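Local structure of AtxE2 (5TXE) at residues Ile167-Asp172 with Leu184-Arg189. The protein hydrolyses the isopeptide bond of the lasso peptides astexin-2 and astexin-3, turning these threaded molecules into linear peptides. The protein carries 1 engineered substitution. Residues are numbered along the deposited sequence; the frame is centred on the assembly and turned at random.
Sequences IEDAYD and LIYSGR
Within the two segments, Asp-169 OD1 is the side-chain oxygen with the firmest direct bond, a single one: the backbone N of Ala-170 donates at 2.8 Å, with 147° at the hydrogen, to the lone pair facing away from OD2. That bond helps orient the carboxylate, whose OD2 takes a weak hydrogen bond from Tyr-186 OH at 3.5 Å, arriving near the edge of the phenol ring, with carboxylate and ring planes 48° apart. Tyr-186 stands off strand 183-188 with CG in the crowded position between N and carbonyl carbon (chi1 70°). Ile-167 meets it tip to tip: its CG2 sits over the ring centre in a CH-pi contact, while CD1 touches Tyr-186 CD1 at 3.6 Å and reaches Leu-184 CD1 at 3.8 Å. An alanine in place of Tyr-186 would remove both the CH-pi platform and the hydroxyl, and would probably leave Ile-167 poorly packed and Asp-169 without this donor.

Tyr-171 takes the same crowded position and crosses Tyr-186 at about a right angle. Its CE2 lies 3.7 Å from Gly-188 CA; a side chain on Gly-188 would run into Tyr-171 CD2 and Asp-172 O. Tyr-171 OH donates to a water at 3.0 Å, and that water in turn donates a hydrogen bond to Tyr-186 O. A second water, taking a bond from Arg-189 N, donates to Asp-172 O at 2.6 Å.

The loop within 167-172 joins two successive four-stranded antiparallel sheets, consistent with a blade-to-blade crossover in the beta-propeller of this peptidase family. Asp-172 OD1 accepts a hydrogen bond from Val-151 N in the earlier sheet; Arg-189 forms a salt bridge with Glu-174. Between the two segments, then, cohesion comes mainly from aliphatic and aromatic packing, with waters and one weak phenol-carboxylate bond serving the polar groups.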
ATOM      1  N   ILE A 167      -3.796   6.141  28.723  1.00 34.79           N
ATOM      2  CA  ILE A 167      -2.557   6.872  28.703  1.00 32.82           C
ATOM      3  C   ILE A 167      -2.673   8.011  27.709  1.00 34.43           C
ATOM      4  O   ILE A 167      -3.012   7.783  26.535  1.00 28.72           O
ATOM      5  CB  ILE A 167      -1.374   5.941  28.281  1.00 35.04           C
ATOM      6  CG1 ILE A 167      -1.323   4.677  29.146  1.00 37.92           C
ATOM      7  CG2 ILE A 167      -0.051   6.671  28.418  1.00 35.93           C
ATOM      8  CD1 ILE A 167      -0.227   3.705  28.769  1.00 34.94           C
ATOM      9  N   GLU A 168      -2.278   9.202  28.155  1.00 34.79           N
ATOM     10  CA  GLU A 168      -2.163  10.351  27.282  1.00 36.21           C
ATOM     11  C   GLU A 168      -0.918  11.090  27.675  1.00 35.57           C
ATOM     12  O   GLU A 168      -0.594  11.147  28.834  1.00 33.68           O
ATOM     13  CB  GLU A 168      -3.342  11.301  27.473  1.00 40.44           C
ATOM     14  CG  GLU A 168      -3.275  12.488  26.533  1.00 49.80           C
ATOM     15  CD  GLU A 168      -4.398  13.504  26.761  1.00 57.24           C
ATOM     16  OE1 GLU A 168      -5.485  13.115  27.231  1.00 46.46           O
ATOM     17  OE2 GLU A 168      -4.175  14.696  26.422  1.00 68.19           O
ATOM     18  N   ASP A 169      -0.225  11.693  26.729  1.00 33.70           N
ATOM     19  CA  ASP A 169       0.831  12.603  27.104  1.00 38.07           C
ATOM     20  C   ASP A 169       0.890  13.823  26.177  1.00 34.90           C
ATOM     21  O   ASP A 169       0.082  13.951  25.273  1.00 38.42           O
ATOM     22  CB  ASP A 169       2.125  11.801  27.150  1.00 43.06           C
ATOM     23  CG  ASP A 169       3.055  12.231  28.306  1.00 50.99           C
ATOM     24  OD1 ASP A 169       3.226  13.476  28.501  1.00 52.44           O
ATOM     25  OD2 ASP A 169       3.638  11.320  28.971  1.00 54.57           O
ATOM     26  N   ALA A 170       1.838  14.714  26.401  1.00 40.05           N
ATOM     27  CA  ALA A 170       2.099  15.832  25.463  1.00 40.90           C
ATOM     28  C   ALA A 170       2.503  15.389  24.040  1.00 42.81           C
ATOM     29  O   ALA A 170       2.445  16.174  23.098  1.00 44.97           O
ATOM     30  CB  ALA A 170       3.185  16.734  26.013  1.00 41.08           C
ATOM     31  N   TYR A 171       2.865  14.125  23.882  1.00 40.06           N
ATOM     32  CA  TYR A 171       3.280  13.590  22.594  1.00 36.29           C
ATOM     33  C   TYR A 171       2.366  12.449  22.249  1.00 32.63           C
ATOM     34  O   TYR A 171       1.683  11.854  23.156  1.00 31.61           O
ATOM     35  CB  TYR A 171       4.738  13.157  22.668  1.00 34.77           C
ATOM     36  CG  TYR A 171       5.086  12.288  23.846  1.00 34.98           C
ATOM     37  CD1 TYR A 171       5.497  12.843  25.067  1.00 38.46           C
ATOM     38  CD2 TYR A 171       5.050  10.932  23.738  1.00 38.35           C
ATOM     39  CE1 TYR A 171       5.833  12.046  26.152  1.00 37.19           C
ATOM     40  CE2 TYR A 171       5.381  10.118  24.809  1.00 42.10           C
ATOM     41  CZ  TYR A 171       5.764  10.685  26.017  1.00 39.20           C
ATOM     42  OH  TYR A 171       6.111   9.875  27.046  1.00 36.90           O
ATOM     43  N   ASP A 172       2.300  12.144  20.954  1.00 26.29           N
ATOM     44  CA  ASP A 172       1.564  10.960  20.532  1.00 28.31           C
ATOM     45  C   ASP A 172       2.245   9.684  21.061  1.00 28.93           C
ATOM     46  O   ASP A 172       3.487   9.543  20.941  1.00 25.60           O
ATOM     47  CB  ASP A 172       1.482  10.827  19.006  1.00 29.09           C
ATOM     48  CG  ASP A 172       0.606  11.900  18.357  1.00 36.24           C
ATOM     49  OD1 ASP A 172      -0.405  12.411  18.965  1.00 31.28           O
ATOM     50  OD2 ASP A 172       0.932  12.171  17.190  1.00 36.48           O
ATOM     51  N   LEU A 184       1.465  -1.226  32.056  1.00 35.07           N
ATOM     52  CA  LEU A 184       1.672  -1.002  30.619  1.00 34.13           C
ATOM     53  C   LEU A 184       2.955  -0.259  30.456  1.00 32.08           C
ATOM     54  O   LEU A 184       3.242   0.687  31.190  1.00 32.56           O
ATOM     55  CB  LEU A 184       0.537  -0.160  29.985  1.00 34.96           C
ATOM     56  CG  LEU A 184      -0.850  -0.765  29.886  1.00 35.42           C
ATOM     57  CD1 LEU A 184      -1.837   0.324  29.504  1.00 36.64           C
ATOM     58  CD2 LEU A 184      -0.883  -1.863  28.846  1.00 36.56           C
ATOM     59  N   ILE A 185       3.697  -0.650  29.439  1.00 29.94           N
ATOM     60  CA  ILE A 185       4.850   0.138  29.024  1.00 32.12           C
ATOM     61  C   ILE A 185       4.542   0.788  27.667  1.00 29.09           C
ATOM     62  O   ILE A 185       3.889   0.200  26.818  1.00 26.47           O
ATOM     63  CB  ILE A 185       6.118  -0.738  28.924  1.00 29.99           C
ATOM     64  CG1 ILE A 185       7.279   0.109  28.491  1.00 31.14           C
ATOM     65  CG2 ILE A 185       5.924  -1.894  27.958  1.00 29.36           C
ATOM     66  CD1 ILE A 185       8.619  -0.575  28.669  1.00 36.34           C
ATOM     67  N   TYR A 186       4.990   2.007  27.487  1.00 30.24           N
ATOM     68  CA  TYR A 186       4.670   2.753  26.293  1.00 27.82           C
ATOM     69  C   TYR A 186       5.772   3.698  25.926  1.00 28.24           C
ATOM     70  O   TYR A 186       6.617   4.042  26.755  1.00 29.67           O
ATOM     71  CB  TYR A 186       3.377   3.540  26.475  1.00 30.04           C
ATOM     72  CG  TYR A 186       3.443   4.732  27.429  1.00 31.13           C
ATOM     73  CD1 TYR A 186       3.231   4.591  28.809  1.00 34.14           C
ATOM     74  CD2 TYR A 186       3.626   6.012  26.952  1.00 37.20           C
ATOM     75  CE1 TYR A 186       3.229   5.690  29.691  1.00 34.08           C
ATOM     76  CE2 TYR A 186       3.628   7.110  27.840  1.00 38.02           C
ATOM     77  CZ  TYR A 186       3.426   6.930  29.208  1.00 35.45           C
ATOM     78  OH  TYR A 186       3.419   8.028  30.061  1.00 43.31           O
ATOM     79  N   SER A 187       5.790   4.047  24.638  1.00 28.07           N
ATOM     80  CA  SER A 187       6.880   4.821  24.043  1.00 26.84           C
ATOM     81  C   SER A 187       6.377   6.027  23.281  1.00 27.00           C
ATOM     82  O   SER A 187       5.211   6.092  22.891  1.00 29.21           O
ATOM     83  CB  SER A 187       7.657   3.946  23.055  1.00 27.27           C
ATOM     84  OG  SER A 187       6.856   3.481  22.003  1.00 28.85           O
ATOM     85  N   GLY A 188       7.272   6.975  23.054  1.00 29.06           N
ATOM     86  CA  GLY A 188       7.005   8.110  22.142  1.00 27.47           C
ATOM     87  C   GLY A 188       8.129   9.122  22.191  1.00 28.14           C
ATOM     88  O   GLY A 188       9.162   8.824  22.785  1.00 27.16           O
ATOM     89  N   ARG A 189       7.911  10.338  21.656  1.00 27.82           N
ATOM     90  CA  ARG A 189       8.983  11.261  21.432  1.00 28.68           C
ATOM     91  C   ARG A 189       8.709  12.680  21.900  1.00 31.42           C
ATOM     92  O   ARG A 189       8.488  13.577  21.093  1.00 32.27           O
ATOM     93  CB  ARG A 189       9.380  11.236  19.945  1.00 28.73           C
ATOM     94  CG  ARG A 189       9.941   9.876  19.503  1.00 32.61           C
ATOM     95  CD  ARG A 189      10.368   9.801  18.039  1.00 30.51           C
ATOM     96  NE  ARG A 189       9.248  10.052  17.160  1.00 32.51           N
ATOM     97  CZ  ARG A 189       9.373  10.338  15.865  1.00 31.76           C
ATOM     98  NH1 ARG A 189      10.564  10.378  15.297  1.00 34.16           N
ATOM     99  NH2 ARG A 189       8.311  10.562  15.143  1.00 29.10           N
TER
HETATM  100  O   HOH W   1       6.852   6.972  26.637  1.00 37.66           O
HETATM  101  O   HOH W   2       5.604  10.633  19.977  1.00 31.51           O